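Local coordinates for bifunctional protein PutA (Bdellovibrio bacteriovorus, PDB 5UR2) that probably carries out proline catabolism to glutamate, pairing a flavin-dependent proline dehydrogenase with an NAD-dependent L-glutamate gamma-semialdehyde dehydrogenase, at residues 556-561 and 603-608; 565-570 and 681-686; 577-582 and 591-596; 643-648 and 671-676. All coordinates share one frame; numbering follows the deposited sequence.

Contact 1: residues 556-561 and 603-608; sequences QRAALV and YYARHM
Ala-605 and Ala-558 face each other where two helices, 554-570 and 587-611, meet in a buried seam and run nearly antiparallel. This is close helix-helix packing within the helical layer of the aldehyde dehydrogenase region: the local axes approach to 8.9 Å and their directions differ by 167°. With no more than a methyl group on either side, the backbones can come together, and the CA atoms of Ala-558 and Ala-605 lie 4.7 Å apart. The CB of Ala-605 meets three groups of the partner helix. It approaches Ala-558 O at 3.8 Å and the methyl of Ala-558 a little beyond that, while Val-561 CG1 lies 4.0 Å from Ala-605 CB. With CG1 of Val-561 anti to the backbone N (chi1 171°), it is this branch that makes the contact. One turn further along, Met-608 takes over with a longer side chain. Its CG is anti to the backbone N, and the bend at chi2 (68°) brings SD beside Arg-557. The two side chains cross obliquely, and no hydrogen bond joins the segments at this point. The guanidinium instead has its polar partners elsewhere: Arg-557 NE donates to Val-657 O, at the end of helix 646-657, and NH1 reaches Val-552 O by a weak bond. Val-657 also packs on Val-561 and Met-608, so helix 646-657 lies against this same seam. Held in this way, the guanidinium turns its edge to the thioether, with Met-608 SD near its plane and 3.8 Å from Arg-557 NH2.

Contact 2: residues 565-570 and 681-686; sequences ADIMTR and IQEAGF
Arg-570 and Glu-683 join helix 554-570 to the last turn of helix 671-684 with an end-on, two-pronged salt bridge at the protein surface. Arg-570 NH1 donates to Glu-683 OE2 at 2.9 Å, and Arg-570 NH2 donates to Glu-683 OE1 at the same length. The bonds are fairly straight, the first with an N-H...O angle of 162°, and both oxygens are approached on their syn sides. Guanidinium and carboxylate planes differ by 22°, so the paired charges lie nearly flat with one another. Arg-570 leaves its helix with CG anti to the backbone N (chi1 179°) and then bends at chi3, meeting an extended Glu-683 that comes from the opposite direction.

Beneath the ion pair lies the apolar part of the contact. Ile-567 pushes its CD1 to 3.6 Å from Ala-684 N, with the methyl of Ala-684 slightly further off. Ile-567 CD1 also lies 4.0 Å from Glu-683 CG, placing the aliphatic stem of the glutamate against the isoleucine.

Backbone geometry finishes the helix just beyond this spot: Gly-685, with positive phi, forms a Schellman motif that turns the chain toward strand 691-693. Phe-686 then folds back onto Leu-560 and Val-561 of helix 554-570 and onto Ile-691 of that strand. Helix 554-570 also rests against helix 587-611, where Ala-565 touches Cys-601, while Met-568 packs between Ile-598 of that helix and Leu-677 and Met-680 of helix 671-684.

Contact 3: residues 577-582 and 591-596; sequences ATQVLE and DGDIGE
Gln-579 reaches across from helix 572-583 to the carboxylate of Asp-593 on helix 587-611, the next helix in the chain. Gln-579 NE2 donates to Asp-593 OD2 at 2.9 Å, with an N-H...O angle of 153°. The amide comes from above the carboxylate plane, and the two flat groups stand steeply against each other, 76° apart. Gln-579 CG is anti to its carbonyl carbon (chi1 -57°), and the chain beyond it is extended, which carries the amide across the gap between the helices. Gln-579 OE1 lies 3.3 Å from Asp-593 CB. Ile-594 slides past in the reverse direction and brings its CD1 to 3.3 Å from Gln-579 NE2, packing a methyl beside the buried nitrogen. Asp-593 is held from a further side by a salt bridge from its OD1 to Lys-585 NZ, which would probably favour the ionised carboxylate; the backbone leading into helix 646-657 also uses OD2.

Further along, Glu-582 turns to a different neighbour. OE2 accepts from Val-672 N and OE1 from Val-673 N, so one carboxylate satisfies two backbone N-H groups in the first turn of helix 671-684. The two consecutive helices meet the start of helix 671-684, where Val-673 touches both Thr-578 and Gln-579, while helix 476-491 packs on Val-580 and Leu-581.

Contact 4: residues 643-648 and 671-676; sequences FPLAIL and TVVAWG
Asp-593 OD2, reaching in from helix 587-611, accepts the backbone N-H groups of both Leu-645 and Ala-646 and so fixes the start of helix 646-657, just where Pro-644 and Leu-645 pack on Val-673. The two helices that meet here belong to successive beta-alpha-beta crossovers of a Rossmann-type sheet: helix 646-657 links parallel strands 623-638 and 661-665, and helix 671-684 leads on from 661-665 to 691-693. Pro-644 closes the Pro-Trp-Asn-Phe-Pro sequence characteristic of aldehyde dehydrogenases, and its side chain is about 12 Å from that of Cys-780, the predicted active-site cysteine.

Across the seam the contact is wholly apolar in its side chains, and Val-673 is at its centre. Its CG1, anti to the backbone N (chi1 171°), projects over the peptide that joins Pro-644 to Leu-645. Val-673 CG1 lies 3.6 Å from Pro-644 O and 3.8 Å from Leu-645 N, pressing a methyl onto the backbone itself. Around this, the CB of Pro-644 also touches Val-673 CG1 at 3.8 Å, while Pro-644 CG lies equally far, 4.2 Å, from Val-673 CG1 and CG2. Leu-645 adds its CB, 4.0 Å from Val-673 CG1. Gln-579 of helix 572-583 touches Pro-644, Leu-645 and Val-673 alike, closing over the group from a third helix. One turn further, Leu-648 extends toward Ala-674, and the packing is tight there: Leu-648 CD2 stands 3.4 Å from Ala-674 CB.

All four contacts lie in the aldehyde dehydrogenase region, but they differ in depth and chemistry. Contacts 1, 3 and 4 are buried; contact 2 is only partly so, and it alone has an ion pair between its two segments, at its exposed edge. Contact 4 is apolar across its seam, contact 1 nearly so, apart from a guanidinium beside a thioether, whereas contact 3 places a hydrogen bond in the interior. Helix 554-570 serves contacts 1 and 2, 587-611 serves 1 and 3, and 671-684 serves 2 and 4. Contacts 3 and 4 adjoin directly, sharing carboxylates that meet the first turns of two helices. Contacts 1 and 2 adjoin too, along helix 554-570.

Contact 1: residues 556-561 and 603-608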
loop_
_atom_site.group_PDB
_atom_site.type_symbol
_atom_site.label_atom_id
_atom_site.label_comp_id
_atom_site.label_asym_id
_atom_site.label_seq_id
_atom_site.Cartn_x
_atom_site.Cartn_y
_atom_site.Cartn_z
ATOM N N GLN B 556 0.684 3.488 21.223
ATOM C CA GLN B 556 1.550 4.009 22.282
ATOM C C GLN B 556 2.963 4.267 21.764
ATOM O O GLN B 556 3.616 5.225 22.187
ATOM C CB GLN B 556 1.568 3.040 23.469
ATOM C CG GLN B 556 0.227 2.939 24.185
ATOM C CD GLN B 556 0.137 1.776 25.188
ATOM O OE1 GLN B 556 1.065 1.504 25.965
ATOM N NE2 GLN B 556 -1.006 1.085 25.170
ATOM N N ARG B 557 3.461 3.422 20.860
ATOM C CA ARG B 557 4.771 3.704 20.273
ATOM C C ARG B 557 4.715 4.965 19.421
ATOM O O ARG B 557 5.613 5.814 19.496
ATOM C CB ARG B 557 5.274 2.514 19.455
ATOM C CG ARG B 557 5.285 1.192 20.214
ATOM C CD ARG B 557 6.118 0.118 19.484
ATOM N NE ARG B 557 5.745 -0.058 18.082
ATOM C CZ ARG B 557 5.132 -1.131 17.605
ATOM N NH1 ARG B 557 4.810 -2.123 18.425
ATOM N NH2 ARG B 557 4.841 -1.214 16.311
ATOM N N ALA B 558 3.638 5.117 18.639
ATOM C CA ALA B 558 3.461 6.314 17.823
ATOM C C ALA B 558 3.331 7.572 18.683
ATOM O O ALA B 558 3.829 8.641 18.303
ATOM C CB ALA B 558 2.238 6.155 16.923
ATOM N N ALA B 559 2.654 7.470 19.837
ATOM C CA ALA B 559 2.512 8.629 20.719
ATOM C C ALA B 559 3.863 9.068 21.293
ATOM O O ALA B 559 4.102 10.265 21.495
ATOM C CB ALA B 559 1.519 8.310 21.844
ATOM N N LEU B 560 4.753 8.113 21.579
ATOM C CA LEU B 560 6.102 8.472 22.025
ATOM C C LEU B 560 6.848 9.227 20.935
ATOM O O LEU B 560 7.530 10.224 21.213
ATOM C CB LEU B 560 6.875 7.215 22.441
ATOM C CG LEU B 560 6.504 6.697 23.842
ATOM C CD1 LEU B 560 7.175 5.378 24.190
ATOM C CD2 LEU B 560 6.886 7.743 24.886
ATOM N N VAL B 561 6.691 8.792 19.681
ATOM C CA VAL B 561 7.330 9.461 18.552
ATOM C C VAL B 561 6.729 10.850 18.324
ATOM O O VAL B 561 7.441 11.802 17.959
ATOM C CB VAL B 561 7.234 8.568 17.310
ATOM C CG1 VAL B 561 7.707 9.337 16.062
ATOM C CG2 VAL B 561 8.079 7.345 17.542
ATOM N N TYR B 603 5.474 11.610 10.177
ATOM C CA TYR B 603 5.105 10.763 9.045
ATOM C C TYR B 603 5.189 9.283 9.406
ATOM O O TYR B 603 4.273 8.508 9.108
ATOM C CB TYR B 603 5.992 11.078 7.852
ATOM C CG TYR B 603 5.654 10.332 6.576
ATOM C CD1 TYR B 603 4.777 10.879 5.638
ATOM C CD2 TYR B 603 6.236 9.094 6.290
ATOM C CE1 TYR B 603 4.477 10.203 4.430
ATOM C CE2 TYR B 603 5.944 8.414 5.109
ATOM C CZ TYR B 603 5.067 8.971 4.179
ATOM O OH TYR B 603 4.790 8.297 3.014
ATOM N N TYR B 604 6.278 8.859 10.049
ATOM C CA TYR B 604 6.358 7.439 10.368
ATOM C C TYR B 604 5.363 7.090 11.464
ATOM O O TYR B 604 4.813 5.986 11.461
ATOM C CB TYR B 604 7.793 7.041 10.750
ATOM C CG TYR B 604 8.761 7.225 9.589
ATOM C CD1 TYR B 604 8.375 6.917 8.284
ATOM C CD2 TYR B 604 10.034 7.759 9.791
ATOM C CE1 TYR B 604 9.237 7.093 7.209
ATOM C CE2 TYR B 604 10.910 7.960 8.724
ATOM C CZ TYR B 604 10.500 7.628 7.431
ATOM O OH TYR B 604 11.350 7.819 6.368
ATOM N N ALA B 605 5.090 8.021 12.386
ATOM C CA ALA B 605 4.055 7.748 13.379
ATOM C C ALA B 605 2.693 7.631 12.712
ATOM O O ALA B 605 1.924 6.702 13.006
ATOM C CB ALA B 605 4.041 8.820 14.476
ATOM N N ARG B 606 2.398 8.534 11.774
ATOM C CA ARG B 606 1.151 8.431 11.023
ATOM C C ARG B 606 1.081 7.111 10.257
ATOM O O ARG B 606 0.042 6.447 10.249
ATOM C CB ARG B 606 1.013 9.622 10.073
ATOM C CG ARG B 606 -0.217 9.593 9.171
ATOM C CD ARG B 606 -0.202 10.831 8.247
ATOM N NE ARG B 606 -1.406 10.939 7.434
ATOM C CZ ARG B 606 -1.637 10.195 6.356
ATOM N NH1 ARG B 606 -0.750 9.284 5.964
ATOM N NH2 ARG B 606 -2.760 10.349 5.678
ATOM N N HIS B 607 2.180 6.707 9.618
ATOM C CA HIS B 607 2.158 5.476 8.825
ATOM C C HIS B 607 1.932 4.249 9.706
ATOM O O HIS B 607 1.169 3.347 9.337
ATOM C CB HIS B 607 3.456 5.335 8.030
ATOM C CG HIS B 607 3.350 4.444 6.831
ATOM N ND1 HIS B 607 4.454 4.031 6.111
ATOM C CD2 HIS B 607 2.271 3.894 6.218
ATOM C CE1 HIS B 607 4.060 3.265 5.109
ATOM N NE2 HIS B 607 2.741 3.164 5.154
ATOM N N MET B 608 2.582 4.201 10.874
ATOM C CA MET B 608 2.411 3.053 11.757
ATOM C C MET B 608 0.964 2.937 12.208
ATOM O O MET B 608 0.427 1.828 12.330
ATOM C CB MET B 608 3.343 3.177 12.964
ATOM C CG MET B 608 3.411 1.920 13.871
ATOM S SD MET B 608 4.221 0.532 12.994
ATOM C CE MET B 608 2.828 -0.499 12.501
#

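Contact 2: residues 565-570 and 681-686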
loop_
_atom_site.group_PDB
_atom_site.type_symbol
_atom_site.label_atom_id
_atom_site.label_comp_id
_atom_site.label_asym_id
_atom_site.label_seq_id
_atom_site.Cartn_x
_atom_site.Cartn_y
_atom_site.Cartn_z
ATOM N N ALA B 565 8.612 14.642 18.509
ATOM C CA ALA B 565 8.422 15.749 17.573
ATOM C C ALA B 565 8.018 17.036 18.286
ATOM O O ALA B 565 8.469 18.128 17.911
ATOM C CB ALA B 565 7.358 15.380 16.533
ATOM N N ASP B 566 7.168 16.933 19.313
ATOM C CA ASP B 566 6.773 18.124 20.057
ATOM C C ASP B 566 7.948 18.720 20.802
ATOM O O ASP B 566 8.104 19.943 20.837
ATOM C CB ASP B 566 5.659 17.798 21.046
ATOM C CG ASP B 566 4.383 17.358 20.355
ATOM O OD1 ASP B 566 4.166 17.722 19.186
ATOM O OD2 ASP B 566 3.617 16.622 20.977
ATOM N N ILE B 567 8.794 17.870 21.388
ATOM C CA ILE B 567 9.970 18.374 22.084
ATOM C C ILE B 567 10.919 19.047 21.099
ATOM O O ILE B 567 11.438 20.138 21.368
ATOM C CB ILE B 567 10.638 17.232 22.863
ATOM C CG1 ILE B 567 9.758 16.856 24.059
ATOM C CG2 ILE B 567 12.080 17.586 23.247
ATOM C CD1 ILE B 567 10.095 15.505 24.653
ATOM N N MET B 568 11.120 18.435 19.924
ATOM C CA MET B 568 11.910 19.081 18.880
ATOM C C MET B 568 11.321 20.441 18.514
ATOM O O MET B 568 12.062 21.412 18.308
ATOM C CB MET B 568 11.979 18.212 17.629
ATOM C CG MET B 568 12.852 16.967 17.701
ATOM S SD MET B 568 12.614 16.025 16.143
ATOM C CE MET B 568 13.797 14.690 16.399
ATOM N N THR B 569 9.989 20.525 18.419
ATOM C CA THR B 569 9.351 21.796 18.092
ATOM C C THR B 569 9.620 22.843 19.174
ATOM O O THR B 569 9.939 23.996 18.872
ATOM C CB THR B 569 7.851 21.572 17.891
ATOM O OG1 THR B 569 7.641 20.574 16.884
ATOM C CG2 THR B 569 7.136 22.869 17.495
ATOM N N ARG B 570 9.520 22.446 20.444
ATOM C CA ARG B 570 9.785 23.366 21.544
ATOM C C ARG B 570 11.240 23.841 21.544
ATOM O O ARG B 570 11.520 25.009 21.836
ATOM C CB ARG B 570 9.440 22.677 22.863
ATOM C CG ARG B 570 9.697 23.508 24.119
ATOM C CD ARG B 570 9.746 22.569 25.337
ATOM N NE ARG B 570 11.001 21.811 25.391
ATOM C CZ ARG B 570 11.173 20.694 26.096
ATOM N NH1 ARG B 570 10.162 20.186 26.787
ATOM N NH2 ARG B 570 12.351 20.086 26.118
ATOM N N ILE B 681 14.941 11.981 23.288
ATOM C CA ILE B 681 14.369 10.641 23.328
ATOM C C ILE B 681 14.111 10.227 24.766
ATOM O O ILE B 681 13.018 9.758 25.103
ATOM C CB ILE B 681 15.294 9.645 22.592
ATOM C CG1 ILE B 681 15.105 9.762 21.070
ATOM C CG2 ILE B 681 15.082 8.214 23.063
ATOM C CD1 ILE B 681 16.209 9.130 20.285
ATOM N N GLN B 682 15.078 10.472 25.652
ATOM C CA GLN B 682 14.867 10.174 27.063
ATOM C C GLN B 682 13.741 11.021 27.637
ATOM O O GLN B 682 12.901 10.513 28.387
ATOM C CB GLN B 682 16.157 10.397 27.861
ATOM C CG GLN B 682 17.278 9.400 27.507
ATOM C CD GLN B 682 18.535 9.606 28.354
ATOM O OE1 GLN B 682 19.374 10.443 28.046
ATOM N NE2 GLN B 682 18.676 8.819 29.403
ATOM N N GLU B 683 13.689 12.310 27.279
ATOM C CA GLU B 683 12.631 13.162 27.819
ATOM C C GLU B 683 11.257 12.749 27.290
ATOM O O GLU B 683 10.261 12.793 28.023
ATOM C CB GLU B 683 12.912 14.633 27.503
ATOM C CG GLU B 683 11.904 15.544 28.172
ATOM C CD GLU B 683 11.998 17.001 27.742
ATOM O OE1 GLU B 683 12.996 17.390 27.097
ATOM O OE2 GLU B 683 11.045 17.750 28.040
ATOM N N ALA B 684 11.187 12.312 26.033
ATOM C CA ALA B 684 9.909 11.880 25.478
ATOM C C ALA B 684 9.363 10.658 26.216
ATOM O O ALA B 684 8.146 10.429 26.220
ATOM C CB ALA B 684 10.066 11.584 23.990
ATOM N N GLY B 685 10.237 9.866 26.828
ATOM C CA GLY B 685 9.852 8.758 27.668
ATOM C C GLY B 685 10.062 7.363 27.091
ATOM O O GLY B 685 9.401 6.424 27.550
ATOM N N PHE B 686 10.950 7.198 26.117
ATOM C CA PHE B 686 11.219 5.867 25.602
ATOM C C PHE B 686 11.836 5.015 26.710
ATOM O O PHE B 686 12.800 5.449 27.349
ATOM C CB PHE B 686 12.138 5.944 24.379
ATOM C CG PHE B 686 11.437 6.425 23.136
ATOM C CD1 PHE B 686 11.261 7.778 22.908
ATOM C CD2 PHE B 686 10.958 5.526 22.192
ATOM C CE1 PHE B 686 10.614 8.225 21.766
ATOM C CE2 PHE B 686 10.316 5.967 21.059
ATOM C CZ PHE B 686 10.136 7.323 20.846
#

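Contact 3: residues 577-582 and 591-596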
loop_
_atom_site.group_PDB
_atom_site.type_symbol
_atom_site.label_atom_id
_atom_site.label_comp_id
_atom_site.label_asym_id
_atom_site.label_seq_id
_atom_site.Cartn_x
_atom_site.Cartn_y
_atom_site.Cartn_z
ATOM N N ALA B 577 21.050 25.970 16.684
ATOM C CA ALA B 577 22.350 26.486 17.094
ATOM C C ALA B 577 23.394 25.376 17.147
ATOM O O ALA B 577 24.536 25.575 16.710
ATOM C CB ALA B 577 22.237 27.199 18.444
ATOM N N THR B 578 23.008 24.184 17.623
ATOM C CA THR B 578 23.965 23.080 17.697
ATOM C C THR B 578 24.489 22.708 16.314
ATOM O O THR B 578 25.687 22.429 16.136
ATOM C CB THR B 578 23.327 21.857 18.351
ATOM O OG1 THR B 578 22.757 22.234 19.602
ATOM C CG2 THR B 578 24.400 20.729 18.569
ATOM N N GLN B 579 23.596 22.657 15.334
ATOM C CA GLN B 579 23.998 22.321 13.976
ATOM C C GLN B 579 24.829 23.433 13.352
ATOM O O GLN B 579 25.771 23.162 12.595
ATOM C CB GLN B 579 22.769 22.030 13.125
ATOM C CG GLN B 579 21.924 20.930 13.682
ATOM C CD GLN B 579 21.050 20.330 12.616
ATOM O OE1 GLN B 579 21.250 20.598 11.429
ATOM N NE2 GLN B 579 20.066 19.532 13.022
ATOM N N VAL B 580 24.496 24.689 13.639
ATOM C CA VAL B 580 25.311 25.789 13.126
ATOM C C VAL B 580 26.750 25.655 13.618
ATOM O O VAL B 580 27.705 25.749 12.836
ATOM C CB VAL B 580 24.701 27.145 13.527
ATOM C CG1 VAL B 580 25.701 28.281 13.292
ATOM C CG2 VAL B 580 23.431 27.378 12.735
ATOM N N LEU B 581 26.927 25.385 14.911
ATOM C CA LEU B 581 28.268 25.421 15.494
ATOM C C LEU B 581 29.047 24.123 15.263
ATOM O O LEU B 581 30.242 24.175 14.961
ATOM C CB LEU B 581 28.181 25.732 16.994
ATOM C CG LEU B 581 27.667 27.122 17.395
ATOM C CD1 LEU B 581 27.451 27.204 18.882
ATOM C CD2 LEU B 581 28.697 28.168 16.973
ATOM N N GLU B 582 28.405 22.953 15.402
ATOM C CA GLU B 582 29.149 21.698 15.307
ATOM C C GLU B 582 29.371 21.260 13.865
ATOM O O GLU B 582 30.419 20.696 13.547
ATOM C CB GLU B 582 28.433 20.573 16.065
ATOM C CG GLU B 582 29.266 19.312 16.151
ATOM C CD GLU B 582 28.502 18.101 16.672
ATOM O OE1 GLU B 582 27.261 18.088 16.609
ATOM O OE2 GLU B 582 29.146 17.145 17.158
ATOM N N ASP B 591 17.723 25.003 10.080
ATOM C CA ASP B 591 16.279 25.057 10.339
ATOM C C ASP B 591 15.526 24.023 9.508
ATOM O O ASP B 591 14.635 23.329 10.015
ATOM C CB ASP B 591 15.729 26.457 10.049
ATOM C CG ASP B 591 14.216 26.550 10.251
ATOM O OD1 ASP B 591 13.692 26.028 11.256
ATOM O OD2 ASP B 591 13.550 27.130 9.381
ATOM N N GLY B 592 15.854 23.936 8.219
ATOM C CA GLY B 592 15.278 22.893 7.391
ATOM C C GLY B 592 15.576 21.504 7.930
ATOM O O GLY B 592 14.746 20.595 7.803
ATOM N N ASP B 593 16.755 21.326 8.548
ATOM C CA ASP B 593 17.104 20.032 9.138
ATOM C C ASP B 593 16.166 19.672 10.283
ATOM O O ASP B 593 15.702 18.528 10.383
ATOM C CB ASP B 593 18.557 20.032 9.619
ATOM C CG ASP B 593 19.145 18.606 9.701
ATOM O OD1 ASP B 593 19.657 18.127 8.678
ATOM O OD2 ASP B 593 19.059 17.948 10.764
ATOM N N ILE B 594 15.880 20.634 11.164
ATOM C CA ILE B 594 14.944 20.380 12.257
ATOM C C ILE B 594 13.557 20.059 11.707
ATOM O O ILE B 594 12.868 19.148 12.198
ATOM C CB ILE B 594 14.892 21.577 13.224
ATOM C CG1 ILE B 594 16.298 22.058 13.591
ATOM C CG2 ILE B 594 14.099 21.220 14.449
ATOM C CD1 ILE B 594 17.240 20.977 14.059
ATOM N N GLY B 595 13.120 20.808 10.689
ATOM C CA GLY B 595 11.806 20.545 10.115
ATOM C C GLY B 595 11.702 19.143 9.538
ATOM O O GLY B 595 10.698 18.449 9.729
ATOM N N GLU B 596 12.740 18.712 8.825
ATOM C CA GLU B 596 12.743 17.360 8.277
ATOM C C GLU B 596 12.704 16.318 9.393
ATOM O O GLU B 596 11.995 15.311 9.272
ATOM C CB GLU B 596 13.962 17.166 7.366
ATOM C CG GLU B 596 13.970 15.841 6.569
ATOM C CD GLU B 596 15.186 15.687 5.640
ATOM O OE1 GLU B 596 15.761 14.594 5.595
ATOM O OE2 GLU B 596 15.559 16.640 4.939
#

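Contact 4: residues 643-648 and 671-676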
loop_
_atom_site.group_PDB
_atom_site.type_symbol
_atom_site.label_atom_id
_atom_site.label_comp_id
_atom_site.label_asym_id
_atom_site.label_seq_id
_atom_site.Cartn_x
_atom_site.Cartn_y
_atom_site.Cartn_z
ATOM N N PHE B 643 23.129 15.783 7.371
ATOM C CA PHE B 643 21.813 16.154 7.897
ATOM C C PHE B 643 21.766 15.572 9.302
ATOM O O PHE B 643 21.135 14.529 9.532
ATOM C CB PHE B 643 20.666 15.658 7.018
ATOM C CG PHE B 643 20.536 16.408 5.725
ATOM C CD1 PHE B 643 21.321 16.075 4.635
ATOM C CD2 PHE B 643 19.636 17.457 5.605
ATOM C CE1 PHE B 643 21.218 16.776 3.436
ATOM C CE2 PHE B 643 19.519 18.166 4.408
ATOM C CZ PHE B 643 20.326 17.820 3.322
ATOM N N PRO B 644 22.417 16.230 10.264
ATOM C CA PRO B 644 22.838 15.528 11.491
ATOM C C PRO B 644 21.707 15.165 12.438
ATOM O O PRO B 644 21.881 14.226 13.221
ATOM C CB PRO B 644 23.835 16.507 12.131
ATOM C CG PRO B 644 23.435 17.854 11.601
ATOM C CD PRO B 644 22.905 17.621 10.211
ATOM N N LEU B 645 20.561 15.851 12.402
ATOM C CA LEU B 645 19.414 15.416 13.202
ATOM C C LEU B 645 18.386 14.664 12.369
ATOM O O LEU B 645 17.875 13.629 12.815
ATOM C CB LEU B 645 18.725 16.608 13.892
ATOM C CG LEU B 645 17.589 16.339 14.899
ATOM C CD1 LEU B 645 18.140 15.679 16.182
ATOM C CD2 LEU B 645 16.781 17.585 15.233
ATOM N N ALA B 646 18.100 15.156 11.156
ATOM C CA ALA B 646 16.967 14.662 10.377
ATOM C C ALA B 646 17.155 13.201 9.963
ATOM O O ALA B 646 16.292 12.359 10.224
ATOM C CB ALA B 646 16.734 15.561 9.153
ATOM N N ILE B 647 18.266 12.879 9.295
ATOM C CA ILE B 647 18.435 11.522 8.779
ATOM C C ILE B 647 18.544 10.524 9.933
ATOM O O ILE B 647 17.851 9.502 9.963
ATOM C CB ILE B 647 19.642 11.454 7.829
ATOM C CG1 ILE B 647 19.308 12.222 6.536
ATOM C CG2 ILE B 647 20.012 9.992 7.554
ATOM C CD1 ILE B 647 20.400 12.204 5.441
ATOM N N LEU B 648 19.381 10.840 10.918
ATOM C CA LEU B 648 19.472 10.041 12.131
ATOM C C LEU B 648 18.098 9.850 12.778
ATOM O O LEU B 648 17.712 8.725 13.113
ATOM C CB LEU B 648 20.454 10.708 13.104
ATOM C CG LEU B 648 20.560 10.081 14.494
ATOM C CD1 LEU B 648 21.099 8.654 14.417
ATOM C CD2 LEU B 648 21.389 10.948 15.431
ATOM N N THR B 671 28.236 14.298 16.684
ATOM C CA THR B 671 27.726 13.592 17.855
ATOM C C THR B 671 27.126 14.535 18.898
ATOM O O THR B 671 26.217 14.133 19.632
ATOM C CB THR B 671 28.830 12.719 18.445
ATOM O OG1 THR B 671 29.208 11.737 17.470
ATOM C CG2 THR B 671 28.359 12.020 19.721
ATOM N N VAL B 672 27.571 15.788 18.972
ATOM C CA VAL B 672 26.865 16.742 19.835
ATOM C C VAL B 672 25.413 16.899 19.386
ATOM O O VAL B 672 24.493 16.948 20.215
ATOM C CB VAL B 672 27.595 18.098 19.877
ATOM C CG1 VAL B 672 26.842 19.073 20.747
ATOM C CG2 VAL B 672 28.995 17.921 20.405
ATOM N N VAL B 673 25.170 16.943 18.073
ATOM C CA VAL B 673 23.785 16.992 17.596
ATOM C C VAL B 673 23.031 15.750 18.050
ATOM O O VAL B 673 21.908 15.827 18.570
ATOM C CB VAL B 673 23.740 17.142 16.063
ATOM C CG1 VAL B 673 22.303 16.976 15.532
ATOM C CG2 VAL B 673 24.289 18.496 15.646
ATOM N N ALA B 674 23.641 14.583 17.861
ATOM C CA ALA B 674 22.964 13.330 18.189
ATOM C C ALA B 674 22.763 13.178 19.691
ATOM O O ALA B 674 21.797 12.543 20.133
ATOM C CB ALA B 674 23.748 12.161 17.616
ATOM N N TRP B 675 23.688 13.721 20.481
ATOM C CA TRP B 675 23.517 13.765 21.927
ATOM C C TRP B 675 22.244 14.516 22.289
ATOM O O TRP B 675 21.449 14.047 23.115
ATOM C CB TRP B 675 24.770 14.398 22.529
ATOM C CG TRP B 675 24.759 14.868 23.962
ATOM C CD1 TRP B 675 24.763 16.167 24.390
ATOM C CD2 TRP B 675 24.845 14.056 25.143
ATOM N NE1 TRP B 675 24.832 16.215 25.767
ATOM C CE2 TRP B 675 24.881 14.933 26.252
ATOM C CE3 TRP B 675 24.889 12.673 25.372
ATOM C CZ2 TRP B 675 24.942 14.471 27.571
ATOM C CZ3 TRP B 675 24.958 12.216 26.684
ATOM C CH2 TRP B 675 24.975 13.114 27.766
ATOM N N GLY B 676 21.992 15.642 21.616
ATOM C CA GLY B 676 20.726 16.325 21.803
ATOM C C GLY B 676 19.536 15.444 21.463
ATOM O O GLY B 676 18.529 15.452 22.175
#